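PDB 2B0V: NUDIX hydrolase from Nitrosomonas europaea, which probably hydrolyses nucleoside di- and triphosphates and thiamine diphosphate, as a magnesium-dependent Nudix hydrolase of the NudJ subfamily. Local coordinates for residues V11-E16 with R54-E59; Q37-L42 with Y84-F89; S47-C52 with D145-Y150. All blocks are in the same frame, centred on the assembly; numbering follows the deposited sequence.

Contact 1: residues V11-E16 with R54-E59. With EDO (1,2-ethanediol), chain D.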
loop_
_atom_site.group_PDB
_atom_site.type_symbol
_atom_site.label_atom_id
_atom_site.label_comp_id
_atom_site.label_asym_id
_atom_site.label_seq_id
_atom_site.Cartn_x
_atom_site.Cartn_y
_atom_site.Cartn_z
ATOM N N VAL A 11 3.214 5.057 -2.677
ATOM C CA VAL A 11 1.901 5.073 -2.011
ATOM C C VAL A 11 1.585 3.658 -1.519
ATOM O O VAL A 11 2.110 2.679 -2.056
ATOM C CB VAL A 11 0.786 5.520 -2.969
ATOM C CG1 VAL A 11 0.992 6.967 -3.368
ATOM C CG2 VAL A 11 0.739 4.574 -4.205
ATOM N N ALA A 12 0.743 3.561 -0.497
ATOM C CA ALA A 12 0.346 2.269 0.027
ATOM C C ALA A 12 -1.026 2.389 0.648
ATOM O O ALA A 12 -1.398 3.460 1.112
ATOM C CB ALA A 12 1.356 1.810 1.072
ATOM N N ALA A 13 -1.797 1.301 0.631
ATOM C CA ALA A 13 -3.160 1.298 1.141
ATOM C C ALA A 13 -3.318 0.328 2.272
ATOM O O ALA A 13 -2.958 -0.860 2.124
ATOM C CB ALA A 13 -4.142 0.900 -0.006
ATOM N N VAL A 14 -3.880 0.828 3.383
ATOM C CA VAL A 14 -4.317 0.015 4.495
ATOM C C VAL A 14 -5.802 -0.217 4.316
ATOM O O VAL A 14 -6.604 0.725 4.422
ATOM C CB VAL A 14 -3.999 0.666 5.878
ATOM C CG1 VAL A 14 -4.581 -0.182 7.021
ATOM C CG2 VAL A 14 -2.473 0.818 6.060
ATOM N N ILE A 15 -6.156 -1.463 3.991
ATOM C CA ILE A 15 -7.554 -1.822 3.709
ATOM C C ILE A 15 -7.969 -2.871 4.734
ATOM O O ILE A 15 -7.529 -4.008 4.656
ATOM C CB ILE A 15 -7.690 -2.398 2.279
ATOM C CG1 ILE A 15 -7.282 -1.336 1.238
ATOM C CG2 ILE A 15 -9.164 -2.836 2.025
ATOM C CD1 ILE A 15 -6.789 -1.947 -0.087
ATOM N N GLU A 16 -8.809 -2.471 5.687
ATOM C CA GLU A 16 -9.206 -3.302 6.853
ATOM C C GLU A 16 -10.700 -3.506 6.795
ATOM O O GLU A 16 -11.453 -2.545 6.649
ATOM C CB GLU A 16 -8.853 -2.577 8.166
ATOM C CG GLU A 16 -9.116 -3.375 9.459
ATOM C CD GLU A 16 -10.371 -2.894 10.172
ATOM O OE1 GLU A 16 -10.510 -1.652 10.350
ATOM O OE2 GLU A 16 -11.229 -3.758 10.530
ATOM N N ARG A 54 -4.921 3.478 -7.944
ATOM C CA ARG A 54 -4.409 2.740 -9.111
ATOM C C ARG A 54 -3.660 1.508 -8.616
ATOM O O ARG A 54 -3.862 0.413 -9.133
ATOM C CB ARG A 54 -3.473 3.603 -9.925
ATOM C CG ARG A 54 -2.775 2.823 -11.040
ATOM C CD ARG A 54 -1.865 3.698 -11.896
ATOM N NE ARG A 54 -0.866 4.433 -11.110
ATOM C CZ ARG A 54 0.193 3.872 -10.531
ATOM N NH1 ARG A 54 0.402 2.559 -10.626
ATOM N NH2 ARG A 54 1.050 4.626 -9.847
ATOM N N GLU A 55 -2.800 1.682 -7.604
ATOM C CA GLU A 55 -2.046 0.549 -7.098
ATOM C C GLU A 55 -2.940 -0.532 -6.496
ATOM O O GLU A 55 -2.691 -1.724 -6.730
ATOM C CB GLU A 55 -0.992 1.018 -6.112
ATOM C CG GLU A 55 0.264 1.705 -6.766
ATOM C CD GLU A 55 1.067 0.827 -7.727
ATOM O OE1 GLU A 55 0.862 -0.410 -7.798
ATOM O OE2 GLU A 55 1.925 1.393 -8.437
ATOM N N VAL A 56 -3.977 -0.155 -5.737
ATOM C CA VAL A 56 -4.898 -1.149 -5.225
ATOM C C VAL A 56 -5.531 -1.957 -6.356
ATOM O O VAL A 56 -5.536 -3.201 -6.317
ATOM C CB VAL A 56 -5.999 -0.542 -4.332
ATOM C CG1 VAL A 56 -7.004 -1.608 -3.900
ATOM C CG2 VAL A 56 -5.330 0.159 -3.113
ATOM N N LEU A 57 -6.009 -1.252 -7.385
ATOM C CA LEU A 57 -6.608 -1.970 -8.507
ATOM C C LEU A 57 -5.612 -2.866 -9.248
ATOM O O LEU A 57 -5.939 -4.047 -9.557
ATOM C CB LEU A 57 -7.278 -0.951 -9.439
ATOM C CG LEU A 57 -7.911 -1.487 -10.711
ATOM C CD1 LEU A 57 -9.056 -2.433 -10.359
ATOM C CD2 LEU A 57 -8.389 -0.358 -11.593
ATOM N N GLU A 58 -4.424 -2.320 -9.557
ATOM C CA GLU A 58 -3.446 -3.047 -10.375
ATOM C C GLU A 58 -2.860 -4.263 -9.675
ATOM O O GLU A 58 -2.476 -5.249 -10.344
ATOM C CB GLU A 58 -2.315 -2.134 -10.832
ATOM C CG GLU A 58 -2.857 -1.079 -11.789
ATOM C CD GLU A 58 -1.811 -0.128 -12.370
ATOM O OE1 GLU A 58 -0.732 0.012 -11.761
ATOM O OE2 GLU A 58 -2.123 0.487 -13.433
ATOM N N GLU A 59 -2.779 -4.188 -8.350
ATOM C CA GLU A 59 -2.137 -5.257 -7.544
ATOM C C GLU A 59 -3.129 -6.265 -6.954
ATOM O O GLU A 59 -2.725 -7.368 -6.566
ATOM C CB GLU A 59 -1.248 -4.658 -6.448
ATOM C CG GLU A 59 -0.101 -3.850 -6.988
ATOM C CD GLU A 59 1.071 -3.816 -6.004
ATOM O OE1 GLU A 59 0.822 -3.840 -4.772
ATOM O OE2 GLU A 59 2.235 -3.767 -6.467
HETATM C C1 EDO D . 4.480 -2.825 -5.539
HETATM O O1 EDO D . 5.204 -2.623 -4.283
HETATM C C2 EDO D . 4.928 -1.962 -6.740
HETATM O O2 EDO D . 3.893 -1.723 -7.747
#

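Contact 2: residues Q37-L42 with Y84-F89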
loop_
_atom_site.group_PDB
_atom_site.type_symbol
_atom_site.label_atom_id
_atom_site.label_comp_id
_atom_site.label_asym_id
_atom_site.label_seq_id
_atom_site.Cartn_x
_atom_site.Cartn_y
_atom_site.Cartn_z
ATOM N N GLN A 37 1.521 -4.223 1.864
ATOM C CA GLN A 37 0.282 -3.571 1.410
ATOM C C GLN A 37 0.295 -3.470 -0.128
ATOM O O GLN A 37 1.382 -3.459 -0.722
ATOM C CB GLN A 37 0.209 -2.145 1.964
ATOM C CG GLN A 37 -0.261 -2.023 3.392
ATOM C CD GLN A 37 0.887 -2.335 4.376
ATOM O OE1 GLN A 37 2.083 -2.133 4.070
ATOM N NE2 GLN A 37 0.513 -2.764 5.571
ATOM N N PRO A 38 -0.890 -3.334 -0.760
ATOM C CA PRO A 38 -0.937 -2.880 -2.146
ATOM C C PRO A 38 -0.224 -1.526 -2.198
ATOM O O PRO A 38 -0.537 -0.636 -1.399
ATOM C CB PRO A 38 -2.448 -2.661 -2.378
ATOM C CG PRO A 38 -3.072 -3.645 -1.497
ATOM C CD PRO A 38 -2.237 -3.501 -0.198
ATOM N N ALA A 39 0.785 -1.381 -3.051
ATOM C CA ALA A 39 1.693 -0.214 -2.927
ATOM C C ALA A 39 2.468 -0.092 -4.196
ATOM O O ALA A 39 2.531 -1.033 -4.952
ATOM C CB ALA A 39 2.710 -0.404 -1.772
ATOM N N GLY A 40 3.045 1.066 -4.436
ATOM C CA GLY A 40 3.931 1.241 -5.590
ATOM C C GLY A 40 4.372 2.673 -5.765
ATOM O O GLY A 40 4.032 3.540 -4.962
ATOM N N HIS A 41 5.119 2.915 -6.836
ATOM C CA HIS A 41 5.682 4.228 -7.067
ATOM C C HIS A 41 4.683 5.184 -7.701
ATOM O O HIS A 41 3.932 4.792 -8.597
ATOM C CB HIS A 41 6.854 4.092 -8.018
ATOM C CG HIS A 41 8.095 3.583 -7.365
ATOM N ND1 HIS A 41 8.165 2.347 -6.759
ATOM C CD2 HIS A 41 9.320 4.141 -7.229
ATOM C CE1 HIS A 41 9.381 2.161 -6.280
ATOM N NE2 HIS A 41 10.100 3.235 -6.549
ATOM N N LEU A 42 4.693 6.442 -7.271
ATOM C CA LEU A 42 3.995 7.503 -7.987
ATOM C C LEU A 42 4.517 7.572 -9.423
ATOM O O LEU A 42 5.738 7.541 -9.638
ATOM C CB LEU A 42 4.279 8.847 -7.293
ATOM C CG LEU A 42 3.561 10.046 -7.928
ATOM C CD1 LEU A 42 2.070 9.906 -7.611
ATOM C CD2 LEU A 42 4.104 11.298 -7.281
ATOM N N TYR A 84 12.801 6.611 0.383
ATOM C CA TYR A 84 11.418 6.585 -0.030
ATOM C C TYR A 84 10.611 7.539 0.828
ATOM O O TYR A 84 10.958 7.768 1.991
ATOM C CB TYR A 84 10.829 5.181 0.184
ATOM C CG TYR A 84 11.430 4.123 -0.687
ATOM C CD1 TYR A 84 10.951 3.910 -1.989
ATOM C CD2 TYR A 84 12.480 3.332 -0.221
ATOM C CE1 TYR A 84 11.522 2.912 -2.811
ATOM C CE2 TYR A 84 13.051 2.330 -1.035
ATOM C CZ TYR A 84 12.566 2.136 -2.311
ATOM O OH TYR A 84 13.145 1.159 -3.094
ATOM N N LEU A 85 9.563 8.081 0.219
ATOM C CA LEU A 85 8.552 8.821 0.938
ATOM C C LEU A 85 7.208 8.142 0.625
ATOM O O LEU A 85 6.665 8.297 -0.484
ATOM C CB LEU A 85 8.568 10.288 0.464
ATOM C CG LEU A 85 7.738 11.256 1.274
ATOM C CD1 LEU A 85 8.190 11.376 2.746
ATOM C CD2 LEU A 85 7.823 12.632 0.576
ATOM N N ARG A 86 6.693 7.387 1.609
ATOM C CA ARG A 86 5.532 6.547 1.394
ATOM C C ARG A 86 4.308 7.205 1.978
ATOM O O ARG A 86 4.197 7.336 3.204
ATOM C CB ARG A 86 5.699 5.184 2.081
ATOM C CG ARG A 86 4.415 4.310 2.029
ATOM C CD ARG A 86 4.575 3.031 2.934
ATOM N NE ARG A 86 4.783 1.837 2.105
ATOM C CZ ARG A 86 4.312 0.614 2.341
ATOM N NH1 ARG A 86 3.576 0.331 3.397
ATOM N NH2 ARG A 86 4.559 -0.344 1.455
ATOM N N PHE A 87 3.387 7.628 1.106
ATOM C CA PHE A 87 2.091 8.171 1.576
ATOM C C PHE A 87 1.136 7.026 1.731
ATOM O O PHE A 87 0.865 6.361 0.744
ATOM C CB PHE A 87 1.516 9.095 0.521
ATOM C CG PHE A 87 2.254 10.419 0.414
ATOM C CD1 PHE A 87 1.693 11.591 0.958
ATOM C CD2 PHE A 87 3.514 10.477 -0.228
ATOM C CE1 PHE A 87 2.391 12.825 0.873
ATOM C CE2 PHE A 87 4.229 11.710 -0.324
ATOM C CZ PHE A 87 3.668 12.877 0.228
ATOM N N THR A 88 0.596 6.849 2.949
ATOM C CA THR A 88 -0.231 5.654 3.232
ATOM C C THR A 88 -1.639 6.152 3.495
ATOM O O THR A 88 -1.833 7.111 4.248
ATOM C CB THR A 88 0.310 4.938 4.468
ATOM O OG1 THR A 88 1.699 4.647 4.254
ATOM C CG2 THR A 88 -0.441 3.661 4.666
ATOM N N PHE A 89 -2.605 5.489 2.863
ATOM C CA PHE A 89 -4.019 5.866 3.003
ATOM C C PHE A 89 -4.824 4.693 3.497
ATOM O O PHE A 89 -4.485 3.536 3.183
ATOM C CB PHE A 89 -4.585 6.281 1.636
ATOM C CG PHE A 89 -3.875 7.458 1.069
ATOM C CD1 PHE A 89 -4.342 8.737 1.326
ATOM C CD2 PHE A 89 -2.733 7.276 0.265
ATOM C CE1 PHE A 89 -3.663 9.845 0.797
ATOM C CE2 PHE A 89 -2.070 8.348 -0.262
ATOM C CZ PHE A 89 -2.526 9.633 0.000
HETATM O O HOH W 1 12.928 1.924 -5.693
#

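Contact 3: residues S47-C52 with D145-Y150. With NA (sodium ion), chain C.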
loop_
_atom_site.group_PDB
_atom_site.type_symbol
_atom_site.label_atom_id
_atom_site.label_comp_id
_atom_site.label_asym_id
_atom_site.label_seq_id
_atom_site.Cartn_x
_atom_site.Cartn_y
_atom_site.Cartn_z
ATOM N N SER A 47 -2.301 12.322 -9.322
ATOM C CA SER A 47 -2.209 12.766 -7.950
ATOM C C SER A 47 -1.781 11.595 -7.074
ATOM O O SER A 47 -1.845 10.426 -7.489
ATOM C CB SER A 47 -3.549 13.268 -7.448
ATOM O OG SER A 47 -4.504 12.196 -7.427
ATOM N N ILE A 48 -1.359 11.921 -5.861
ATOM C CA ILE A 48 -0.927 10.874 -4.949
ATOM C C ILE A 48 -2.123 9.974 -4.556
ATOM O O ILE A 48 -2.015 8.762 -4.526
ATOM C CB ILE A 48 -0.230 11.495 -3.716
ATOM C CG1 ILE A 48 1.106 12.055 -4.170
ATOM C CG2 ILE A 48 -0.000 10.429 -2.638
ATOM C CD1 ILE A 48 1.828 12.934 -3.182
ATOM N N ILE A 49 -3.262 10.588 -4.267
ATOM C CA ILE A 49 -4.435 9.784 -3.902
ATOM C C ILE A 49 -4.851 8.835 -5.044
ATOM O O ILE A 49 -5.195 7.644 -4.820
ATOM C CB ILE A 49 -5.616 10.689 -3.481
ATOM C CG1 ILE A 49 -5.268 11.327 -2.137
ATOM C CG2 ILE A 49 -6.858 9.852 -3.272
ATOM C CD1 ILE A 49 -6.234 12.431 -1.693
ATOM N N GLN A 50 -4.851 9.359 -6.265
ATOM C CA GLN A 50 -5.190 8.501 -7.412
ATOM C C GLN A 50 -4.141 7.412 -7.656
ATOM O O GLN A 50 -4.514 6.290 -8.047
ATOM C CB GLN A 50 -5.487 9.321 -8.668
ATOM C CG GLN A 50 -6.793 10.160 -8.526
ATOM C CD GLN A 50 -8.022 9.274 -8.363
ATOM O OE1 GLN A 50 -8.476 8.982 -7.254
ATOM N NE2 GLN A 50 -8.549 8.806 -9.480
ATOM N N ALA A 51 -2.872 7.690 -7.366
ATOM C CA ALA A 51 -1.807 6.659 -7.467
ATOM C C ALA A 51 -2.141 5.530 -6.524
ATOM O O ALA A 51 -1.945 4.347 -6.845
ATOM C CB ALA A 51 -0.483 7.247 -7.049
ATOM N N CYS A 52 -2.609 5.895 -5.329
ATOM C CA CYS A 52 -2.965 4.892 -4.330
ATOM C C CYS A 52 -4.096 3.991 -4.859
ATOM O O CYS A 52 -4.007 2.777 -4.767
ATOM C CB CYS A 52 -3.337 5.559 -3.007
ATOM S SG CYS A 52 -3.661 4.310 -1.693
ATOM N N ASP A 145 -7.638 16.026 2.328
ATOM C CA ASP A 145 -7.404 17.362 1.770
ATOM C C ASP A 145 -6.205 18.113 2.370
ATOM O O ASP A 145 -5.971 19.294 2.048
ATOM C CB ASP A 145 -8.716 18.160 1.661
ATOM C CG ASP A 145 -9.164 18.727 2.951
ATOM O OD1 ASP A 145 -8.667 18.310 4.011
ATOM O OD2 ASP A 145 -10.032 19.644 2.901
ATOM N N ILE A 146 -5.420 17.419 3.209
ATOM C CA ILE A 146 -4.056 17.860 3.475
ATOM C C ILE A 146 -3.297 18.042 2.147
ATOM O O ILE A 146 -2.468 18.985 2.001
ATOM C CB ILE A 146 -3.302 16.846 4.362
ATOM C CG1 ILE A 146 -3.808 16.974 5.785
ATOM C CG2 ILE A 146 -1.822 17.205 4.378
ATOM C CD1 ILE A 146 -3.351 15.884 6.750
ATOM N N LEU A 147 -3.596 17.161 1.193
ATOM C CA LEU A 147 -2.904 17.134 -0.096
ATOM C C LEU A 147 -3.647 18.026 -1.055
ATOM O O LEU A 147 -4.879 17.923 -1.130
ATOM C CB LEU A 147 -2.925 15.704 -0.644
ATOM C CG LEU A 147 -1.828 14.774 -0.131
ATOM C CD1 LEU A 147 -2.205 13.322 -0.453
ATOM C CD2 LEU A 147 -0.526 15.185 -0.803
ATOM N N GLN A 148 -2.922 18.881 -1.770
ATOM C CA GLN A 148 -3.546 19.709 -2.822
ATOM C C GLN A 148 -2.834 19.407 -4.110
ATOM O O GLN A 148 -1.634 19.693 -4.207
ATOM C CB GLN A 148 -3.414 21.201 -2.509
ATOM C CG GLN A 148 -4.088 22.042 -3.645
ATOM C CD GLN A 148 -5.578 21.794 -3.733
ATOM O OE1 GLN A 148 -6.320 22.083 -2.792
ATOM N NE2 GLN A 148 -6.032 21.219 -4.855
ATOM N N TYR A 149 -3.558 18.867 -5.084
ATOM C CA TYR A 149 -2.970 18.507 -6.373
ATOM C C TYR A 149 -3.344 19.568 -7.388
ATOM O O TYR A 149 -4.455 20.076 -7.382
ATOM C CB TYR A 149 -3.554 17.171 -6.836
ATOM C CG TYR A 149 -3.054 16.683 -8.172
ATOM C CD1 TYR A 149 -1.696 16.480 -8.403
ATOM C CD2 TYR A 149 -3.967 16.392 -9.221
ATOM C CE1 TYR A 149 -1.242 16.010 -9.643
ATOM C CE2 TYR A 149 -3.510 15.905 -10.457
ATOM C CZ TYR A 149 -2.172 15.723 -10.658
ATOM O OH TYR A 149 -1.727 15.250 -11.873
ATOM N N TYR A 150 -2.386 19.915 -8.246
ATOM C CA TYR A 150 -2.640 20.852 -9.354
ATOM C C TYR A 150 -2.325 20.118 -10.625
ATOM O O TYR A 150 -1.179 19.749 -10.891
ATOM C CB TYR A 150 -1.723 22.061 -9.257
ATOM C CG TYR A 150 -1.994 22.965 -8.087
ATOM C CD1 TYR A 150 -2.781 24.110 -8.235
ATOM C CD2 TYR A 150 -1.454 22.697 -6.827
ATOM C CE1 TYR A 150 -3.019 24.945 -7.167
ATOM C CE2 TYR A 150 -1.680 23.533 -5.778
ATOM C CZ TYR A 150 -2.468 24.641 -5.942
ATOM O OH TYR A 150 -2.663 25.462 -4.866
HETATM NA NA NA C . -8.231 20.991 -1.971
HETATM O O HOH W 2 -7.009 20.986 0.184
HETATM O O HOH W 3 -7.281 18.628 -2.108
HETATM O O HOH W 4 -8.926 20.628 -4.384
HETATM O O HOH W 5 -10.239 20.130 -1.118
#

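Contact 1: residues V11-E16 with R54-E59
V56 and E55 lie on the helix of the Nudix box (residues 40-61) and pack on V11, A13 and I15 of strand 8-17. The contact joins the box helix to the sheet of the Nudix fold, and every residue that touches is buried. V56 buries the largest area of any residue here. Its CG2 presses on A13 CB at 3.4 Å, tighter than usual van der Waals contact. I15 and V56 reach toward each other tip to tip, with I15 CD1 3.8 Å from V56 CG1. V11 crosses E55 at about a right angle. V11 CG2 meets only the aliphatic part of E55, at CG. The E55 chain then bends at chi2 (-61°), and its carboxylate joins a salt-bridge network on the helix. In relatives, several glutamates of this motif bind the catalytic magnesium; the same is probable here. E59 OE1 accepts a hydrogen bond from the backbone N of A39. With an alanine here, the A39 N-H would probably lose that acceptor. R54 NH1 gives E55 OE2 a weak bond, 2.9 Å long. The same NH1 lies 3.0 Å from E58 OE1, which it meets from above the carboxylate plane.

Contact 2: residues Q37-L42 with Y84-F89
R86 reaches Q37 with its guanidinium, and this is the one direct hydrogen bond between 84-89 and 37-42. R86 NH1 donates to Q37 OE1 at 3.0 Å, with an N-H...O angle of 161°. The acceptor lies at the guanidinium edge, close to its plane. On the other side of the bond the donor stands above the carbonyl plane, away from the lone pairs. The amide and guanidinium planes stand 85° apart. R86 leaves its backbone with CG anti to N and bends at chi3 (-106°), which turns its end toward Q37. Both groups have further partners. N36 OD1 accepts from R86 NH2, and the carbonyl of V129 accepts from Q37 NE2. The amide and the guanidinium are thus each held at two points or more, which should limit their rotation.

One van der Waals contact adds to this: A39 CB lies 3.7 Å from R86 NH2, the same nitrogen that N36 holds.

At the other end two rings meet loosely. H41 NE2 comes to the edge of the Y84 ring, 4.0 Å from CE1. A water joins the polar ends of this pair. It is 2.7 Å from Y84 OH and 3.2 Å from H41 NE2, in the plane of the imidazole. The Y84 hydroxyl also bonds N80 ND2.

Strand 8-17 runs between the two segments in the sheet. It pairs antiparallel with strand 39-41 and parallel with strand 82-96, and the contacts here pass over its T10 and A12. Helix 128-137 covers the same side: I133 touches Q37, and L128 and C132 pack on R86. W75 of strand 62-77 flanks both Y84 and R86.

Contact 3: residues S47-C52 with D145-Y150
Y149 holds CG anti to its backbone N (chi1 179°), and this brings one face of its ring against S47. S47 has chi1 64°, which turns OG to the helix; its CB lies over the ring. S47 CB sits over that face of Y149, 3.7 Å from the ring centroid and 18° off its normal. This is a CH-pi contact, displaced toward CG, from which CB is 3.5 Å away. S47 is the N-cap residue of helix 48-60, and its OG accepts from Q50 N at 3.1 Å.

The helix is that of the Nudix box, and residues 145-150 belong to the C-terminal tail after strand 142-143. The tail thus packs across the first turn of the box helix. L147 makes the apolar part of the contact. It was modelled in two conformers, so its methyl contacts are less certain. In one of them L147 CD2 meets I48 CD1 at 4.0 Å, the two side chains crossing at about a right angle. I49 runs past L147 in the opposite direction, and its CG1 lies 4.0 Å from L147 CD1. I48 and I49 also pack on F89 of strand 82-96.

Q148 binds a sodium ion through OE1. Four waters fill the other observed positions on the ion, and two of them donate to the carbonyls of D145 and L147. Q148 NE2 donates to Y149 O at 3.2 Å.

Contacts 1 and 2 lie near the centre of the chain. Contact 1 uses strand 8-17, and contact 2 bridges across it. Contact 1 sets the box helix on one side of this strand, and contact 2 spans it on the other. Contact 3 is at the surface, about 14 Å between centres from contact 1, and uses the start of the same helix. The chemistry follows the place. Contact 1 is buried carbon packing between its segments. Contact 2 is mixed, with a charged group bonded in the interior and a water at its outer end. Contact 3 is ring and methyl packing beside hydrated sodium. V11 touches I48, and F89 touches I49, so contact 3 borders both others.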